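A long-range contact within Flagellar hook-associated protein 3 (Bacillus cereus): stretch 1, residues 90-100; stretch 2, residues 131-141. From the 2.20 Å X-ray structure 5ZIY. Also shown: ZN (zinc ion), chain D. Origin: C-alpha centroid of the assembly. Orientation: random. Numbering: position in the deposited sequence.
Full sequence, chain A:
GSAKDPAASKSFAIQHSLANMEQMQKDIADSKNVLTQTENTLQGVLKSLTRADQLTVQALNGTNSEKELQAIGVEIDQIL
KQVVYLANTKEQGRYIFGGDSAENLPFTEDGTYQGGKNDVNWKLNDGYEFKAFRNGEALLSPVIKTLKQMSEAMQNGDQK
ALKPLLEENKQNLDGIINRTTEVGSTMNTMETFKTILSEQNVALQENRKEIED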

# COMPACT_ATOMS: atom_id res chain seq x y z
N LYS A 90 -8.18 0.74 -5.11
CA LYS A 90 -9.43 0.26 -4.51
C LYS A 90 -9.64 -1.23 -4.76
O LYS A 90 -9.43 -1.69 -5.85
CB LYS A 90 -10.57 1.04 -5.12
CG LYS A 90 -11.98 0.64 -4.71
CD LYS A 90 -12.99 1.61 -5.39
CE LYS A 90 -14.44 1.34 -5.01
NZ LYS A 90 -15.36 1.86 -6.06
N GLU A 91 -10.03 -1.97 -3.73
CA GLU A 91 -10.24 -3.38 -3.83
C GLU A 91 -11.33 -3.76 -2.85
O GLU A 91 -11.33 -3.24 -1.73
CB GLU A 91 -8.93 -4.10 -3.46
CG GLU A 91 -9.00 -5.63 -3.40
CD GLU A 91 -9.55 -6.28 -4.65
OE1 GLU A 91 -9.45 -5.70 -5.77
OE2 GLU A 91 -10.08 -7.40 -4.50
N GLN A 92 -12.24 -4.66 -3.27
CA GLN A 92 -13.39 -5.09 -2.45
C GLN A 92 -14.09 -3.90 -1.87
O GLN A 92 -14.30 -3.85 -0.65
CB GLN A 92 -12.97 -6.00 -1.29
CG GLN A 92 -12.23 -7.28 -1.66
CD GLN A 92 -12.98 -8.07 -2.70
OE1 GLN A 92 -14.21 -8.19 -2.63
NE2 GLN A 92 -12.25 -8.66 -3.65
N GLY A 93 -14.45 -2.94 -2.70
CA GLY A 93 -15.31 -1.87 -2.27
C GLY A 93 -14.71 -0.77 -1.40
O GLY A 93 -15.37 0.19 -1.11
N ARG A 94 -13.44 -0.90 -1.04
CA ARG A 94 -12.78 0.09 -0.23
C ARG A 94 -11.38 0.44 -0.72
O ARG A 94 -10.71 -0.37 -1.36
CB ARG A 94 -12.68 -0.41 1.21
CG ARG A 94 -14.03 -0.52 1.95
CD ARG A 94 -14.60 0.83 2.18
NE ARG A 94 -15.86 0.84 2.91
CZ ARG A 94 -17.09 0.87 2.36
NH1 ARG A 94 -17.23 0.84 1.04
NH2 ARG A 94 -18.17 0.92 3.12
N TYR A 95 -10.96 1.67 -0.41
CA TYR A 95 -9.59 2.12 -0.74
C TYR A 95 -8.57 1.61 0.24
O TYR A 95 -8.71 1.80 1.45
CB TYR A 95 -9.54 3.63 -0.82
CG TYR A 95 -10.39 4.18 -1.94
CD1 TYR A 95 -9.90 4.26 -3.22
CD2 TYR A 95 -11.67 4.66 -1.71
CE1 TYR A 95 -10.68 4.76 -4.28
CE2 TYR A 95 -12.48 5.15 -2.79
CZ TYR A 95 -11.97 5.20 -4.04
OH TYR A 95 -12.72 5.71 -5.07
N ILE A 96 -7.51 0.97 -0.24
CA ILE A 96 -6.54 0.41 0.70
C ILE A 96 -5.81 1.45 1.53
O ILE A 96 -5.30 1.13 2.65
CB ILE A 96 -5.53 -0.53 0.03
CG1 ILE A 96 -4.85 0.16 -1.13
CG2 ILE A 96 -6.23 -1.85 -0.51
CD1 ILE A 96 -3.49 -0.48 -1.50
N PHE A 97 -5.73 2.67 0.99
CA PHE A 97 -5.17 3.83 1.70
C PHE A 97 -6.18 4.93 2.01
O PHE A 97 -5.82 6.07 2.41
CB PHE A 97 -3.99 4.38 0.91
CG PHE A 97 -2.89 3.39 0.75
CD1 PHE A 97 -2.19 2.94 1.85
CD2 PHE A 97 -2.53 2.93 -0.49
CE1 PHE A 97 -1.16 2.02 1.71
CE2 PHE A 97 -1.49 2.01 -0.63
CZ PHE A 97 -0.82 1.55 0.48
N GLY A 98 -7.46 4.55 1.97
CA GLY A 98 -8.54 5.45 2.34
C GLY A 98 -9.45 5.02 3.48
O GLY A 98 -10.58 5.54 3.62
N GLY A 99 -8.97 4.09 4.31
CA GLY A 99 -9.69 3.65 5.50
C GLY A 99 -11.12 3.24 5.25
O GLY A 99 -11.42 2.51 4.30
N ASP A 100 -12.03 3.75 6.08
CA ASP A 100 -13.39 3.22 6.09
C ASP A 100 -14.41 4.00 5.27
O ASP A 100 -15.59 3.78 5.43
CB ASP A 100 -13.87 3.04 7.53
CG ASP A 100 -13.91 4.34 8.30
OD1 ASP A 100 -13.31 5.36 7.86
OD2 ASP A 100 -14.52 4.33 9.38
N LYS A 131 -5.25 -5.07 9.76
CA LYS A 131 -5.79 -3.90 9.08
C LYS A 131 -5.76 -4.14 7.61
O LYS A 131 -4.68 -4.25 7.05
CB LYS A 131 -4.96 -2.67 9.39
CG LYS A 131 -4.92 -2.36 10.89
CD LYS A 131 -3.68 -1.57 11.21
CE LYS A 131 -3.61 -1.14 12.70
NZ LYS A 131 -4.73 -0.17 12.93
N ALA A 132 -6.93 -4.25 6.99
CA ALA A 132 -7.05 -4.52 5.59
C ALA A 132 -7.08 -3.22 4.77
O ALA A 132 -6.51 -3.17 3.67
CB ALA A 132 -8.31 -5.30 5.32
N PHE A 133 -7.82 -2.20 5.26
CA PHE A 133 -7.93 -0.90 4.56
C PHE A 133 -7.60 0.20 5.55
O PHE A 133 -8.14 0.21 6.66
CB PHE A 133 -9.31 -0.71 3.95
CG PHE A 133 -9.70 -1.83 3.05
CD1 PHE A 133 -9.40 -1.78 1.71
CD2 PHE A 133 -10.37 -2.93 3.54
CE1 PHE A 133 -9.73 -2.80 0.87
CE2 PHE A 133 -10.72 -4.00 2.67
CZ PHE A 133 -10.38 -3.93 1.34
N ARG A 134 -6.64 1.05 5.21
CA ARG A 134 -6.05 1.93 6.24
C ARG A 134 -6.13 3.35 5.81
O ARG A 134 -6.18 3.62 4.63
CB ARG A 134 -4.57 1.55 6.48
CG ARG A 134 -4.43 0.23 7.15
CD ARG A 134 -2.94 -0.20 7.32
NE ARG A 134 -2.28 0.51 8.41
CZ ARG A 134 -1.10 0.17 8.91
NH1 ARG A 134 -0.42 -0.84 8.41
NH2 ARG A 134 -0.58 0.86 9.92
N ASN A 135 -6.21 4.23 6.78
CA ASN A 135 -6.09 5.67 6.58
C ASN A 135 -4.64 5.95 6.22
O ASN A 135 -3.79 5.83 7.06
CB ASN A 135 -6.50 6.39 7.88
CG ASN A 135 -6.28 7.90 7.84
OD1 ASN A 135 -5.39 8.41 7.15
ND2 ASN A 135 -7.10 8.63 8.63
N GLY A 136 -4.36 6.31 4.96
CA GLY A 136 -2.98 6.45 4.46
C GLY A 136 -2.45 7.88 4.44
O GLY A 136 -1.43 8.15 3.82
N GLU A 137 -3.16 8.81 5.09
CA GLU A 137 -2.79 10.21 4.99
C GLU A 137 -1.37 10.42 5.47
O GLU A 137 -0.58 11.00 4.76
CB GLU A 137 -3.74 11.14 5.78
CG GLU A 137 -3.19 12.59 5.92
CD GLU A 137 -4.17 13.56 6.56
OE1 GLU A 137 -5.16 13.10 7.16
OE2 GLU A 137 -3.95 14.78 6.44
N ALA A 138 -1.03 9.92 6.64
CA ALA A 138 0.31 10.17 7.18
C ALA A 138 1.42 9.56 6.32
O ALA A 138 2.53 10.05 6.30
CB ALA A 138 0.43 9.71 8.68
N LEU A 139 1.11 8.49 5.60
CA LEU A 139 2.10 7.79 4.80
C LEU A 139 2.24 8.47 3.44
O LEU A 139 3.35 8.58 2.91
CB LEU A 139 1.66 6.34 4.62
CG LEU A 139 2.56 5.36 3.86
CD1 LEU A 139 3.73 4.86 4.75
CD2 LEU A 139 1.68 4.24 3.31
N LEU A 140 1.12 8.90 2.85
CA LEU A 140 1.09 9.28 1.41
C LEU A 140 0.81 10.75 1.14
O LEU A 140 1.26 11.28 0.11
CB LEU A 140 0.10 8.40 0.65
CG LEU A 140 0.52 6.94 0.53
CD1 LEU A 140 -0.66 6.10 0.07
CD2 LEU A 140 1.73 6.72 -0.42
N SER A 141 0.14 11.46 2.05
CA SER A 141 0.01 12.90 1.84
C SER A 141 1.37 13.56 1.71
O SER A 141 1.56 14.40 0.83
CB SER A 141 -0.84 13.58 2.92
OG SER A 141 -2.17 13.23 2.70
ZN ZN D . -11.08 -7.50 -6.76
O HOH W 1 -8.78 -8.09 -7.60

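Stretch 1 enters the contact through a tight hairpin. A type I' turn runs from Glu91 to Arg94, closed by paired backbone hydrogen bonds: Glu91 N to Arg94 O at 2.9 Å and Arg94 N to Glu91 O at 3.2 Å. Gly93 takes a positive phi of 76° in this turn, a value that by itself favours glycine. Lys90 extends away from stretch 2 and makes no contact with it.

Glu91 meets stretch 2 through its backbone, Glu91 O lying 3.1 Å from Phe133 CE1. Its side chain does something else: the end leads away, where Glu91 OE2 binds the zinc ion ZN at 2.5 Å and also accepts a hydrogen bond from Gln92 NE2 at 2.6 Å. The zinc site therefore adjoins the contact without bridging the two stretches. Gln92 adds a looser approach, Gln92 CB to Phe133 CZ at 4.2 Å.

Arg94 covers the ring of Phe133. Arg94 CB sits 3.7 Å from the centroid of the Phe133 ring and 17° off the normal, which places the methylene over the face as a CH-pi contact. The CA-to-CB bond points toward stretch 2, but the end of the side chain leads away, and Arg94 NH1 donates to Gly93 O at 2.9 Å. The aliphatic root of the arginine thus packs on the aromatic ring while its guanidinium stays with its own turn.

Tyr95 points its side chain away and contributes its carbonyl: Tyr95 O is 3.6 Å from Phe133 CB and lies near the plane of the ring, at its edge. The same oxygen accepts from Gly98 N at 3.1 Å within the type I turn from Tyr95 to Gly98. Ile96 also reaches the ring edge, with its CA 3.7 Å from Phe133 CD1, and its CG2 makes an apolar contact with the same CD1 at 3.9 Å. Phe133, with 137 Å² covered by stretch 1, has the largest covered area of any residue in the contact.

From here the backbones pair. Arg134 N donates to Ile96 O at 2.9 Å with a nearly straight angle of 166°, and Gly136 N donates to Phe97 O at 2.9 Å and 142°. Phe97 CA also approaches Arg134 O at 3.1 Å, a CA-H...O contact. The Phe97 side chain turns to the helix beginning at Glu137: Leu140 CD1 lies 3.9 Å from the centroid of the Phe97 ring, 23° off the normal and so over a face, while Leu139 CD2 comes within 3.9 Å of Phe97 CE1. At Gly136, the N-cap residue, the backbones come close, its CA 4.4 Å from Phe97 CA; an ideal CB there would lie 2.8 Å from Phe97 CB, a clash.

Gly98 forms a single beta bridge with Asn135, their CA atoms 4.9 Å apart. Gly98 N stands 3.1 Å from Arg134 O, but the angle is too poor for a hydrogen bond. Gly99 N does donate to Arg134 O at 2.8 Å, with an angle of 144°; the bond is weak. Asp100 makes no contact, and the interface ends at Gly99.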